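Local coordinates for protein putative NADPH-dependent oxidoreductase (Desulfitobacterium hafniense DCB-2, PDB 3DB2) that probably catalyses an NADPH-dependent redox reaction on a substrate not yet identified, as a two-domain dehydrogenase with a Rossmann fold, at residues Val307-Asp312 and Glu319-Ala324; Asp41-Phe46 and Gly54-Glu59; Arg133-Met138 and Leu252-Asp257; Lys205-Glu210 and Ile214-Thr219; Lys78-Ile83 and Leu103-Arg108. One frame throughout, in Å; residues are numbered along the deposited sequence. Where two conformers were deposited one is given.

Interaction 1: residues Val307-Asp312 and Glu319-Ala324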
# COMPACT_ATOMS: atom_id res chain seq x y z
N VAL C 307 29.01 5.54 9.39
CA VAL C 307 30.02 5.80 10.43
C VAL C 307 31.11 6.73 9.92
O VAL C 307 31.55 7.67 10.60
CB VAL C 307 30.59 4.47 10.97
CG1 VAL C 307 31.55 4.71 12.12
CG2 VAL C 307 29.44 3.54 11.39
N GLU C 308 31.56 6.53 8.68
CA GLU C 308 32.56 7.36 8.04
C GLU C 308 32.15 8.83 7.91
O GLU C 308 33.00 9.73 7.95
CB GLU C 308 32.91 6.86 6.62
CG GLU C 308 33.84 5.64 6.66
CD GLU C 308 34.11 5.10 5.27
OE1 GLU C 308 33.35 5.42 4.31
OE2 GLU C 308 35.08 4.35 5.11
N GLU C 309 30.85 9.07 7.76
CA GLU C 309 30.34 10.43 7.65
C GLU C 309 30.60 11.17 8.96
O GLU C 309 30.88 12.37 9.03
CB GLU C 309 28.84 10.41 7.38
CG GLU C 309 28.09 11.69 7.70
CD GLU C 309 26.75 11.77 7.00
OE1 GLU C 309 26.70 11.79 5.74
OE2 GLU C 309 25.73 11.79 7.71
N VAL C 310 30.48 10.45 10.08
CA VAL C 310 30.69 11.16 11.35
C VAL C 310 32.17 11.59 11.44
O VAL C 310 32.48 12.71 11.83
CB VAL C 310 30.28 10.35 12.58
CG1 VAL C 310 30.43 11.17 13.86
CG2 VAL C 310 28.83 9.89 12.45
N ALA C 311 33.06 10.67 11.08
CA ALA C 311 34.48 10.90 11.04
C ALA C 311 34.82 12.06 10.09
O ALA C 311 35.64 12.89 10.46
CB ALA C 311 35.27 9.69 10.56
N ASP C 312 34.16 12.06 8.93
CA ASP C 312 34.37 13.16 7.98
C ASP C 312 33.98 14.49 8.61
O ASP C 312 34.71 15.48 8.48
CB ASP C 312 33.59 12.94 6.70
CG ASP C 312 34.28 11.97 5.76
OD1 ASP C 312 35.33 11.43 6.12
OD2 ASP C 312 33.77 11.74 4.64
N GLU C 319 27.85 19.04 9.37
CA GLU C 319 26.79 18.34 10.07
C GLU C 319 26.57 17.00 9.39
O GLU C 319 26.71 16.86 8.18
CB GLU C 319 25.46 19.09 10.03
N THR C 320 26.20 16.00 10.18
CA THR C 320 25.83 14.71 9.59
C THR C 320 24.45 14.78 8.95
O THR C 320 23.77 15.81 9.09
CB THR C 320 25.80 13.60 10.64
OG1 THR C 320 24.66 13.85 11.47
CG2 THR C 320 27.09 13.62 11.44
N GLU C 321 24.02 13.72 8.26
CA GLU C 321 22.76 13.86 7.51
C GLU C 321 21.53 13.73 8.39
O GLU C 321 20.48 14.22 7.97
CB GLU C 321 22.68 12.82 6.38
CG GLU C 321 21.65 13.20 5.32
CD GLU C 321 21.68 12.25 4.14
OE1 GLU C 321 22.73 11.66 3.84
OE2 GLU C 321 20.63 12.06 3.51
N ILE C 322 21.64 13.07 9.55
CA ILE C 322 20.49 12.78 10.36
C ILE C 322 20.76 13.10 11.83
O ILE C 322 21.22 12.23 12.58
CB ILE C 322 20.02 11.31 10.32
CG1 ILE C 322 20.05 10.64 8.96
CG2 ILE C 322 18.63 11.25 10.92
CD1 ILE C 322 19.54 9.21 8.95
N GLY C 323 20.46 14.34 12.17
CA GLY C 323 20.62 14.86 13.52
C GLY C 323 19.50 14.43 14.44
O GLY C 323 18.60 13.66 14.09
N ALA C 324 19.58 14.94 15.68
CA ALA C 324 18.66 14.64 16.77
C ALA C 324 17.24 15.08 16.41
O ALA C 324 16.31 14.35 16.72
CB ALA C 324 19.09 15.32 18.07
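Glu309 reaches from helix 302-316 to the backbone of Glu321, in the loop that leads into helix 324-343. The loop runs beside strand 120-123, an outermost strand of the parallel Rossmann sheet, and Ile322 pairs with Cys122 of that strand. The polar contact is one hydrogen bond. Glu321 N gives its hydrogen to Glu309 OE2 at 2.6 Å, with an N-H...O angle of 155°. The donor lies above the carboxylate plane, 46° out of it. Glu309 has CG anti to its backbone N (chi1 160°) and an extended chain, which carries the carboxylate across to the loop. OE2 also forms a salt bridge with Arg128. With an alanine here, Glu321 N would probably lose this acceptor, and Arg128 one of its carboxylate mates. The second element is charge. Glu309 OE1 and Glu321 OE1 lie 4.4 Å apart, a like-charged pair. Arg127 and Arg133 bind the Glu321 carboxylate, which probably offsets the repulsion. The apolar contact is small. Val310 and Thr320 both also pack on Leu121. Thr320 turns OG1 to the carbonyl of Phe120, and its methyl CG2 meets Val310 CG2 at 4.2 Å.

Interaction 2: residues Asp41-Phe46 and Gly54-Glu59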
# COMPACT_ATOMS: atom_id res chain seq x y z
N ASP C 41 32.64 -10.86 29.75
CA ASP C 41 32.71 -11.82 28.66
C ASP C 41 32.35 -11.13 27.34
O ASP C 41 33.02 -11.34 26.32
CB ASP C 41 31.75 -12.95 29.00
CG ASP C 41 32.38 -13.93 29.99
OD1 ASP C 41 33.60 -13.84 30.25
OD2 ASP C 41 31.64 -14.79 30.52
N LYS C 42 31.31 -10.30 27.36
CA LYS C 42 30.96 -9.59 26.11
C LYS C 42 32.15 -8.75 25.68
O LYS C 42 32.48 -8.63 24.50
CB LYS C 42 29.69 -8.80 26.32
CG LYS C 42 28.42 -9.43 25.78
CD LYS C 42 27.18 -8.81 26.38
CE LYS C 42 25.95 -9.69 26.33
NZ LYS C 42 24.72 -8.92 26.67
N ARG C 43 32.87 -8.12 26.61
CA ARG C 43 34.00 -7.30 26.18
C ARG C 43 35.13 -8.22 25.75
O ARG C 43 35.90 -7.90 24.84
CB ARG C 43 34.48 -6.37 27.29
CG ARG C 43 33.44 -5.37 27.76
CD ARG C 43 32.75 -5.81 29.04
NE ARG C 43 33.67 -5.86 30.17
CZ ARG C 43 33.50 -5.46 31.41
NH1 ARG C 43 32.37 -4.91 31.83
NH2 ARG C 43 34.51 -5.63 32.25
N GLU C 44 35.22 -9.37 26.40
CA GLU C 44 36.22 -10.38 26.05
C GLU C 44 36.23 -10.68 24.55
O GLU C 44 37.22 -10.50 23.84
CB GLU C 44 35.87 -11.68 26.80
CG GLU C 44 36.05 -11.58 28.30
CD GLU C 44 37.47 -11.27 28.73
OE1 GLU C 44 37.83 -11.64 29.88
OE2 GLU C 44 38.24 -10.65 27.96
N LYS C 45 35.11 -11.19 24.10
CA LYS C 45 34.89 -11.71 22.75
C LYS C 45 35.14 -10.59 21.75
O LYS C 45 35.91 -10.68 20.79
CB LYS C 45 33.48 -12.25 22.74
CG LYS C 45 33.05 -12.91 21.45
CD LYS C 45 31.87 -13.84 21.68
CE LYS C 45 31.16 -14.15 20.37
NZ LYS C 45 32.12 -14.40 19.25
N PHE C 46 34.50 -9.44 21.97
CA PHE C 46 34.58 -8.35 20.98
C PHE C 46 36.00 -7.88 20.78
O PHE C 46 36.58 -7.81 19.68
CB PHE C 46 33.63 -7.24 21.46
CG PHE C 46 33.42 -6.15 20.42
CD1 PHE C 46 34.26 -5.07 20.38
CD2 PHE C 46 32.38 -6.25 19.51
CE1 PHE C 46 34.13 -4.06 19.45
CE2 PHE C 46 32.22 -5.24 18.56
CZ PHE C 46 33.09 -4.17 18.53
N GLY C 54 39.42 -3.34 25.88
CA GLY C 54 38.13 -3.45 26.55
C GLY C 54 38.25 -2.63 27.83
O GLY C 54 39.30 -2.55 28.47
N ASP C 55 37.17 -1.96 28.23
CA ASP C 55 37.27 -1.16 29.45
C ASP C 55 36.27 -1.69 30.46
O ASP C 55 35.13 -2.02 30.13
CB ASP C 55 37.06 0.30 29.07
CG ASP C 55 38.32 0.93 28.52
OD1 ASP C 55 39.33 0.86 29.23
OD2 ASP C 55 38.30 1.51 27.41
N ALA C 56 36.69 -1.80 31.72
CA ALA C 56 35.83 -2.33 32.78
C ALA C 56 34.71 -1.36 33.13
O ALA C 56 33.64 -1.77 33.59
CB ALA C 56 36.67 -2.63 34.01
N THR C 57 34.94 -0.07 32.94
CA THR C 57 33.98 0.95 33.33
C THR C 57 33.82 2.00 32.24
O THR C 57 34.73 2.22 31.42
CB THR C 57 34.44 1.59 34.65
OG1 THR C 57 35.83 1.92 34.54
CG2 THR C 57 34.40 0.57 35.79
N MSE C 58 32.69 2.68 32.22
CA MSE C 58 32.47 3.70 31.18
C MSE C 58 33.48 4.82 31.37
O MSE C 58 33.94 5.42 30.40
CB MSE C 58 31.04 4.25 31.33
CG MSE C 58 30.01 3.46 30.52
SE MSE C 58 30.42 3.44 28.61
CE MSE C 58 29.75 5.24 28.25
N GLU C 59 33.80 5.10 32.63
CA GLU C 59 34.72 6.19 32.97
C GLU C 59 36.08 5.93 32.34
O GLU C 59 36.82 6.76 31.82
CB GLU C 59 34.76 6.29 34.49
CG GLU C 59 33.48 6.76 35.16
CD GLU C 59 32.31 5.80 35.17
OE1 GLU C 59 32.48 4.57 35.30
OE2 GLU C 59 31.17 6.29 35.05
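Arg43 folds its side chain over the loop at Asp55 and Ala56 by two bends. CG lies beside the backbone N and anti to the carbonyl carbon (chi1 -61°). The chain then turns at chi2 (99°) and again at chi3 (65°). These turns bring one guanidinium face over the Asp55 carbonyl. Asp55 O sits over the centre of that face, 4.0 Å from Arg43 CZ. Ala56 CA approaches obliquely, 3.6 Å from Arg43 NH2. The methyl of Ala56 adds a looser touch, with CB 4.1 Å from the same NH2. Contact between the two segments is therefore by packing and by the charge lying over a carbonyl. NH1 is hydrogen-bonded to Ser37 O, which helps fix the rotation of the group. Two conformers of Arg43 were deposited, so this is one of its positions. The Asp55 carboxylate is bonded to Thr34 and Arg64. Gly54 is the nearest backbone, its CA 5.7 Å from Arg43 CA. The contact joins helix 40-50 to the chain leaving strand 53-54, an outermost strand of the parallel sheet, and so belongs to the helix-to-strand connections of a Rossmann fold.

Interaction 3: residues Arg133-Met138 and Leu252-Asp257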
# COMPACT_ATOMS: atom_id res chain seq x y z
N ARG C 133 19.39 6.51 -2.92
CA ARG C 133 20.07 7.66 -3.50
C ARG C 133 19.62 7.92 -4.95
O ARG C 133 19.43 9.07 -5.35
CB ARG C 133 21.59 7.52 -3.44
CG ARG C 133 22.22 7.48 -2.07
CD ARG C 133 21.80 8.66 -1.21
NE ARG C 133 22.57 8.85 0.00
CZ ARG C 133 22.31 9.54 1.10
NH1 ARG C 133 21.20 10.24 1.26
NH2 ARG C 133 23.19 9.57 2.10
N LYS C 134 19.44 6.86 -5.72
CA LYS C 134 19.05 7.00 -7.12
C LYS C 134 17.60 7.46 -7.17
O LYS C 134 17.21 8.36 -7.92
CB LYS C 134 19.32 5.68 -7.83
CG LYS C 134 18.86 5.63 -9.28
CD LYS C 134 19.75 6.56 -10.09
CE LYS C 134 19.10 6.90 -11.42
NZ LYS C 134 20.01 6.50 -12.53
N MSE C 135 16.77 6.83 -6.34
CA MSE C 135 15.35 7.22 -6.30
C MSE C 135 15.19 8.69 -5.94
O MSE C 135 14.33 9.40 -6.47
CB MSE C 135 14.55 6.31 -5.35
CG MSE C 135 14.45 4.87 -5.88
SE MSE C 135 13.83 3.67 -4.43
CE MSE C 135 11.99 4.26 -4.54
N LYS C 136 16.01 9.20 -5.06
CA LYS C 136 16.02 10.57 -4.61
C LYS C 136 16.38 11.47 -5.79
O LYS C 136 15.73 12.50 -6.08
CB LYS C 136 17.00 10.75 -3.44
CG LYS C 136 17.03 12.17 -2.89
CD LYS C 136 15.61 12.58 -2.53
CE LYS C 136 15.61 13.66 -1.45
NZ LYS C 136 14.43 14.55 -1.61
N GLU C 137 17.41 11.10 -6.51
CA GLU C 137 17.82 11.82 -7.73
C GLU C 137 16.67 11.90 -8.72
O GLU C 137 16.34 13.00 -9.19
CB GLU C 137 19.00 11.09 -8.34
CG GLU C 137 19.82 11.75 -9.43
CD GLU C 137 21.19 11.04 -9.45
OE1 GLU C 137 22.08 11.48 -8.69
OE2 GLU C 137 21.34 10.05 -10.20
N MSE C 138 16.04 10.75 -8.99
CA MSE C 138 14.96 10.71 -9.98
C MSE C 138 13.80 11.59 -9.58
O MSE C 138 13.16 12.25 -10.41
CB MSE C 138 14.53 9.28 -10.27
CG MSE C 138 15.61 8.48 -10.96
SE MSE C 138 15.26 6.56 -11.05
CE MSE C 138 14.55 6.50 -12.86
N LEU C 252 8.09 4.19 -9.88
CA LEU C 252 9.22 3.36 -9.49
C LEU C 252 8.74 2.24 -8.54
O LEU C 252 7.95 2.54 -7.63
CB LEU C 252 10.25 4.19 -8.76
CG LEU C 252 10.76 5.45 -9.42
CD1 LEU C 252 11.61 6.25 -8.46
CD2 LEU C 252 11.52 5.07 -10.69
N PHE C 253 9.27 1.07 -8.76
CA PHE C 253 9.00 -0.10 -7.91
C PHE C 253 10.32 -0.69 -7.44
O PHE C 253 11.09 -1.22 -8.23
CB PHE C 253 8.22 -1.18 -8.65
CG PHE C 253 6.96 -0.69 -9.33
CD1 PHE C 253 5.89 -0.24 -8.57
CD2 PHE C 253 6.88 -0.69 -10.72
CE1 PHE C 253 4.74 0.19 -9.21
CE2 PHE C 253 5.72 -0.23 -11.36
CZ PHE C 253 4.68 0.24 -10.59
N TYR C 254 10.57 -0.61 -6.15
CA TYR C 254 11.77 -1.09 -5.50
C TYR C 254 11.42 -2.25 -4.55
O TYR C 254 10.42 -2.15 -3.83
CB TYR C 254 12.44 0.01 -4.71
CG TYR C 254 13.60 -0.32 -3.81
CD1 TYR C 254 14.85 -0.64 -4.34
CD2 TYR C 254 13.48 -0.31 -2.42
CE1 TYR C 254 15.91 -0.95 -3.51
CE2 TYR C 254 14.56 -0.61 -1.60
CZ TYR C 254 15.78 -0.93 -2.15
OH TYR C 254 16.89 -1.23 -1.38
N GLN C 255 12.23 -3.28 -4.60
CA GLN C 255 12.20 -4.45 -3.75
C GLN C 255 13.59 -4.74 -3.19
O GLN C 255 14.54 -4.72 -3.96
CB GLN C 255 11.73 -5.71 -4.51
CG GLN C 255 10.25 -5.83 -4.74
CD GLN C 255 9.46 -6.37 -3.56
OE1 GLN C 255 10.02 -6.86 -2.58
NE2 GLN C 255 8.13 -6.29 -3.62
N LEU C 256 13.70 -5.00 -1.90
CA LEU C 256 14.99 -5.43 -1.34
C LEU C 256 14.87 -6.75 -0.60
O LEU C 256 13.86 -6.95 0.07
CB LEU C 256 15.49 -4.34 -0.41
CG LEU C 256 16.71 -4.66 0.47
CD1 LEU C 256 17.95 -4.66 -0.43
CD2 LEU C 256 16.75 -3.67 1.61
N ASP C 257 15.87 -7.63 -0.73
CA ASP C 257 15.97 -8.84 0.06
C ASP C 257 16.71 -8.47 1.35
O ASP C 257 17.94 -8.42 1.34
CB ASP C 257 16.77 -9.94 -0.61
CG ASP C 257 16.85 -11.21 0.21
OD1 ASP C 257 16.35 -11.28 1.35
OD2 ASP C 257 17.39 -12.18 -0.37
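Leu252, near the start of strand 250-256, faces helix 130-140 and fits its two methyls to two selenomethionines. The helix packs on one face of the large mixed sheet of the GFO/IDH/MocA C-terminal domain. The helix and strand segments run nearly antiparallel, at 170°, with axes 11.0 Å apart at closest. Leu252 CD1 touches Met135 CG at 4.1 Å, and these side chains slide past each other in opposite directions. The other branch, CD2, meets Met138 at the end of its chain, 4.0 Å from CE. Met138 is bent at chi3 (98°), which folds CE round beside the leucine methyl. Phe253 faces the other way and packs on Val240 of the second subunit. The sheet thus has the helix on one side and a subunit contact on the other. Tyr254 returns to the helix side, where its side chain also touches Leu129. The Met135 and Tyr254 side chains cross at about a right angle. Around Met135, Ile243, Val245 and Leu273 of the neighbouring strands complete an apolar seat. The Met-aromatic contact is oblique: Met135 SE stands 4.6 Å from the centroid of the Tyr254 ring and 3.9 Å from Tyr254 CB.

Interaction 4: residues Lys205-Glu210 and Ile214-Thr219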
# COMPACT_ATOMS: atom_id res chain seq x y z
N LYS C 205 -3.12 -3.93 15.06
CA LYS C 205 -3.47 -4.82 16.17
C LYS C 205 -2.59 -6.06 16.21
O LYS C 205 -1.91 -6.40 15.23
CB LYS C 205 -4.93 -5.27 16.01
CG LYS C 205 -5.17 -6.11 14.78
CD LYS C 205 -6.62 -6.44 14.51
CE LYS C 205 -7.44 -5.22 14.12
NZ LYS C 205 -7.30 -4.77 12.71
N PRO C 206 -2.61 -6.79 17.33
CA PRO C 206 -1.95 -8.11 17.33
C PRO C 206 -2.65 -9.04 16.37
O PRO C 206 -3.88 -9.13 16.36
CB PRO C 206 -2.16 -8.57 18.78
CG PRO C 206 -2.51 -7.37 19.57
CD PRO C 206 -3.26 -6.48 18.61
N MSE C 207 -1.93 -9.78 15.53
CA MSE C 207 -2.48 -10.83 14.71
C MSE C 207 -1.57 -12.06 14.69
O MSE C 207 -0.35 -11.95 14.50
CB MSE C 207 -2.71 -10.41 13.24
CG MSE C 207 -3.45 -9.08 13.04
SE MSE C 207 -4.21 -9.15 11.23
CE MSE C 207 -4.65 -7.25 11.02
N TYR C 208 -2.16 -13.23 14.86
CA TYR C 208 -1.47 -14.50 14.62
C TYR C 208 -0.27 -14.57 15.56
O TYR C 208 0.82 -14.98 15.20
CB TYR C 208 -1.04 -14.67 13.16
CG TYR C 208 -2.25 -14.40 12.27
CD1 TYR C 208 -3.46 -15.00 12.58
CD2 TYR C 208 -2.17 -13.55 11.17
CE1 TYR C 208 -4.59 -14.79 11.81
CE2 TYR C 208 -3.30 -13.35 10.41
CZ TYR C 208 -4.49 -13.95 10.72
OH TYR C 208 -5.60 -13.72 9.94
N THR C 209 -0.47 -14.14 16.82
CA THR C 209 0.67 -14.10 17.72
C THR C 209 0.28 -14.39 19.17
O THR C 209 -0.88 -14.23 19.56
CB THR C 209 1.34 -12.72 17.66
OG1 THR C 209 2.50 -12.72 18.52
CG2 THR C 209 0.40 -11.67 18.22
N GLU C 210 1.27 -14.79 19.95
CA GLU C 210 1.08 -15.00 21.39
C GLU C 210 1.40 -13.73 22.17
O GLU C 210 1.15 -13.68 23.37
CB GLU C 210 1.92 -16.19 21.87
CG GLU C 210 2.02 -17.34 20.88
CD GLU C 210 1.51 -18.67 21.38
OE1 GLU C 210 2.25 -19.40 22.09
OE2 GLU C 210 0.34 -19.03 21.08
N ILE C 214 0.87 -4.95 19.26
CA ILE C 214 0.50 -4.87 17.82
C ILE C 214 1.48 -5.66 17.02
O ILE C 214 2.70 -5.58 17.31
CB ILE C 214 0.46 -3.38 17.42
CG1 ILE C 214 -0.78 -2.67 17.99
CG2 ILE C 214 0.59 -3.24 15.92
CD1 ILE C 214 -0.78 -1.16 17.94
N THR C 215 1.08 -6.44 16.02
CA THR C 215 2.02 -7.04 15.08
C THR C 215 1.76 -6.71 13.61
O THR C 215 2.56 -7.16 12.78
CB THR C 215 2.07 -8.57 15.19
OG1 THR C 215 0.84 -9.24 14.98
CG2 THR C 215 2.44 -8.96 16.64
N VAL C 216 0.67 -5.98 13.36
CA VAL C 216 0.26 -5.62 12.00
C VAL C 216 -0.29 -4.20 12.01
O VAL C 216 -1.21 -3.92 12.79
CB VAL C 216 -0.81 -6.58 11.45
CG1 VAL C 216 -1.33 -6.11 10.09
CG2 VAL C 216 -0.31 -8.01 11.33
N ASN C 217 0.29 -3.31 11.23
CA ASN C 217 -0.13 -1.95 11.08
C ASN C 217 -0.29 -1.63 9.56
O ASN C 217 0.46 -2.15 8.76
CB ASN C 217 0.81 -0.88 11.61
CG ASN C 217 1.13 -1.02 13.09
OD1 ASN C 217 0.36 -0.61 13.93
ND2 ASN C 217 2.32 -1.60 13.29
N GLN C 218 -1.25 -0.76 9.30
CA GLN C 218 -1.31 -0.03 8.04
C GLN C 218 -1.46 1.45 8.43
O GLN C 218 -2.40 1.81 9.12
CB GLN C 218 -2.44 -0.53 7.18
CG GLN C 218 -2.10 -1.90 6.60
CD GLN C 218 -3.09 -2.42 5.59
OE1 GLN C 218 -4.30 -2.36 5.84
NE2 GLN C 218 -2.64 -2.92 4.44
N THR C 219 -0.54 2.26 7.94
CA THR C 219 -0.44 3.65 8.36
C THR C 219 -0.54 4.56 7.12
O THR C 219 0.19 4.24 6.17
CB THR C 219 0.90 3.94 9.06
OG1 THR C 219 1.05 2.96 10.09
CG2 THR C 219 0.86 5.33 9.66
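Thr215 and Val216 both face Lys205 in a classic beta bulge at the start of strand 216-223. Lys205 O accepts from two backbone donors, Thr215 N at 3.1 Å and Val216 N at 3.2 Å. Both come from the same face of the carbonyl plane, and Thr215 N stands well above it, 55° out. Lys205 N answers with a bond to Val216 O, which makes Lys205 and Val216 an antiparallel hydrogen-bonded pair. The side chain of Thr215 adds a further bond. Its OG1 accepts from Met207 N at 2.9 Å in a nearly straight bond (169°). OG1 lies between the backbone N and the carbonyl carbon (chi1 59°), which turns it to Met207 and leaves CG2 for Thr209. The two threonine methyls meet tip to tip, CG2 to CG2 at 3.7 Å. A valine here would probably leave Met207 N without its acceptor and free the turn to shift. Met207 lays its extended chain across Val216 at about a right angle, with CE 3.6 Å from Val216 CG1. Lys205 NZ bonds to Gly226 O and forms a salt bridge with Glu222, both of the second subunit. The connection between strands 197-205 and 216-223 is thus gripped by the bulge, one hydroxyl and the Met207-Val216 packing, while Lys205 and Tyr208 bond to the second subunit.

Interaction 5: residues Lys78-Ile83 and Leu103-Arg108; sequences KHAEVI and LDHAQR
Ala80 CB meets a face of each of two flat groups of the neighbouring helix, His105 and Arg108. It lies over one face of the imidazole, 4.2 Å from the ring centroid and 25° off the normal, a CH-pi contact. The same CB lies over the centre of one guanidinium face, 4.0 Å from Arg108 CZ. His105 carries CG beside its backbone N and anti to the carbonyl carbon, which turns a ring face to the methyl. Arg108 starts in a similar way but bends at chi3 (61°), and this folds its guanidinium over Ala80. Its NH2 then comes 3.9 Å from Glu81 N, an oblique approach without a bond. A water bridges the two helices beside the ring. It accepts from Ala80 N at 3.1 Å and lies 2.9 Å from His105 ND1. Ala80 is at the first turn of its helix, where the backbone N-H groups lack acceptors within the helix, and the water serves this one. The helix segments run nearly parallel, at 18°, with axes 9.0 Å apart. Such parallel neighbours flank the sheet in a Rossmann fold. Arg108 NH2 has its ionic partner in Glu84, one turn further along helix 79-88. The chemistry implies that a small methyl allows close approach, while a water and the Arg108-Glu84 salt bridge join the polar groups.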
# COMPACT_ATOMS: atom_id res chain seq x y z
N LYS C 78 18.21 2.79 26.74
CA LYS C 78 19.47 3.24 27.32
C LYS C 78 20.21 4.22 26.45
O LYS C 78 21.29 4.71 26.79
CB LYS C 78 20.27 1.96 27.59
CG LYS C 78 19.59 1.01 28.57
CD LYS C 78 18.98 1.72 29.76
CE LYS C 78 18.93 0.89 31.03
NZ LYS C 78 18.19 1.59 32.13
N HIS C 79 19.67 4.56 25.27
CA HIS C 79 20.37 5.49 24.39
C HIS C 79 20.62 6.83 25.06
O HIS C 79 21.73 7.40 24.98
CB HIS C 79 19.57 5.68 23.09
CG HIS C 79 19.60 4.54 22.12
ND1 HIS C 79 18.91 4.59 20.92
CD2 HIS C 79 20.19 3.32 22.11
CE1 HIS C 79 19.07 3.47 20.24
NE2 HIS C 79 19.85 2.67 20.94
N ALA C 80 19.61 7.38 25.71
CA ALA C 80 19.62 8.71 26.29
C ALA C 80 20.70 8.86 27.36
O ALA C 80 21.55 9.74 27.30
CB ALA C 80 18.28 9.05 26.94
N GLU C 81 20.69 8.00 28.38
CA GLU C 81 21.71 8.18 29.42
C GLU C 81 23.09 7.87 28.88
O GLU C 81 24.11 8.42 29.31
CB GLU C 81 21.37 7.29 30.63
CG GLU C 81 21.36 5.82 30.31
CD GLU C 81 20.90 4.96 31.47
OE1 GLU C 81 19.70 4.65 31.50
OE2 GLU C 81 21.76 4.60 32.31
N VAL C 82 23.21 6.94 27.92
CA VAL C 82 24.57 6.65 27.44
C VAL C 82 25.10 7.81 26.61
O VAL C 82 26.24 8.25 26.77
CB VAL C 82 24.59 5.35 26.65
CG1 VAL C 82 25.96 5.14 26.05
CG2 VAL C 82 24.22 4.17 27.54
N ILE C 83 24.26 8.33 25.73
CA ILE C 83 24.62 9.54 24.97
C ILE C 83 24.94 10.69 25.90
O ILE C 83 25.92 11.43 25.72
CB ILE C 83 23.51 9.93 23.97
CG1 ILE C 83 23.26 8.89 22.88
CG2 ILE C 83 23.79 11.28 23.34
CD1 ILE C 83 21.89 9.00 22.18
N LEU C 103 9.48 10.01 23.77
CA LEU C 103 9.75 11.40 23.38
C LEU C 103 10.71 12.08 24.36
O LEU C 103 11.59 12.84 23.97
CB LEU C 103 8.42 12.15 23.30
CG LEU C 103 8.48 13.59 22.80
CD1 LEU C 103 9.00 13.68 21.37
CD2 LEU C 103 7.11 14.26 22.86
N ASP C 104 10.51 11.81 25.64
CA ASP C 104 11.29 12.41 26.72
C ASP C 104 12.78 12.23 26.46
O ASP C 104 13.58 13.15 26.47
CB ASP C 104 10.93 11.78 28.07
CG ASP C 104 11.70 12.46 29.20
OD1 ASP C 104 11.68 13.70 29.24
OD2 ASP C 104 12.31 11.74 30.01
N HIS C 105 13.17 11.00 26.21
CA HIS C 105 14.51 10.55 25.92
C HIS C 105 15.01 11.20 24.64
O HIS C 105 16.17 11.63 24.58
CB HIS C 105 14.52 9.04 25.84
CG HIS C 105 14.47 8.32 27.15
ND1 HIS C 105 14.74 6.97 27.25
CD2 HIS C 105 14.22 8.75 28.40
CE1 HIS C 105 14.63 6.60 28.52
NE2 HIS C 105 14.31 7.66 29.25
N ALA C 106 14.14 11.28 23.62
CA ALA C 106 14.60 11.90 22.37
C ALA C 106 14.95 13.35 22.67
O ALA C 106 15.91 13.90 22.16
CB ALA C 106 13.54 11.83 21.28
N GLN C 107 14.09 13.98 23.50
CA GLN C 107 14.32 15.39 23.85
C GLN C 107 15.60 15.54 24.67
O GLN C 107 16.36 16.50 24.55
CB GLN C 107 13.12 15.93 24.63
CG GLN C 107 11.92 16.18 23.73
CD GLN C 107 10.67 16.58 24.48
OE1 GLN C 107 10.42 16.18 25.62
NE2 GLN C 107 9.86 17.38 23.79
N ARG C 108 15.88 14.58 25.55
CA ARG C 108 17.11 14.68 26.34
C ARG C 108 18.30 14.63 25.40
O ARG C 108 19.28 15.31 25.66
CB ARG C 108 17.16 13.54 27.36
CG ARG C 108 16.42 13.91 28.65
CD ARG C 108 16.12 12.67 29.49
NE ARG C 108 17.35 11.98 29.89
CZ ARG C 108 17.38 10.79 30.46
NH1 ARG C 108 16.24 10.16 30.71
NH2 ARG C 108 18.54 10.23 30.78
O HOH W 1 16.78 6.22 25.36

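How the interactions relate
From the N terminus, interaction 2 comes first and closes a short loop between helix 40-50 and the chain leaving strand 53-54. Interaction 5 follows and joins helices 79-88 and 103-116, with strand 92-96 between them in sequence. Both lie in the Rossmann domain. Interaction 3 then closes the longest loop, from helix 130-140 to strand 250-256. Interaction 4, the bulged connection between strands 197-205 and 216-223, falls within that loop, and both reach the same mixed sheet and touch the second subunit. Interaction 1 comes last and ties helix 302-316 to the following loop, back beside the Rossmann sheet. The contacts otherwise stand in series and none cross. Interactions 1 and 3 touch through the Glu321 and Arg133 salt bridge.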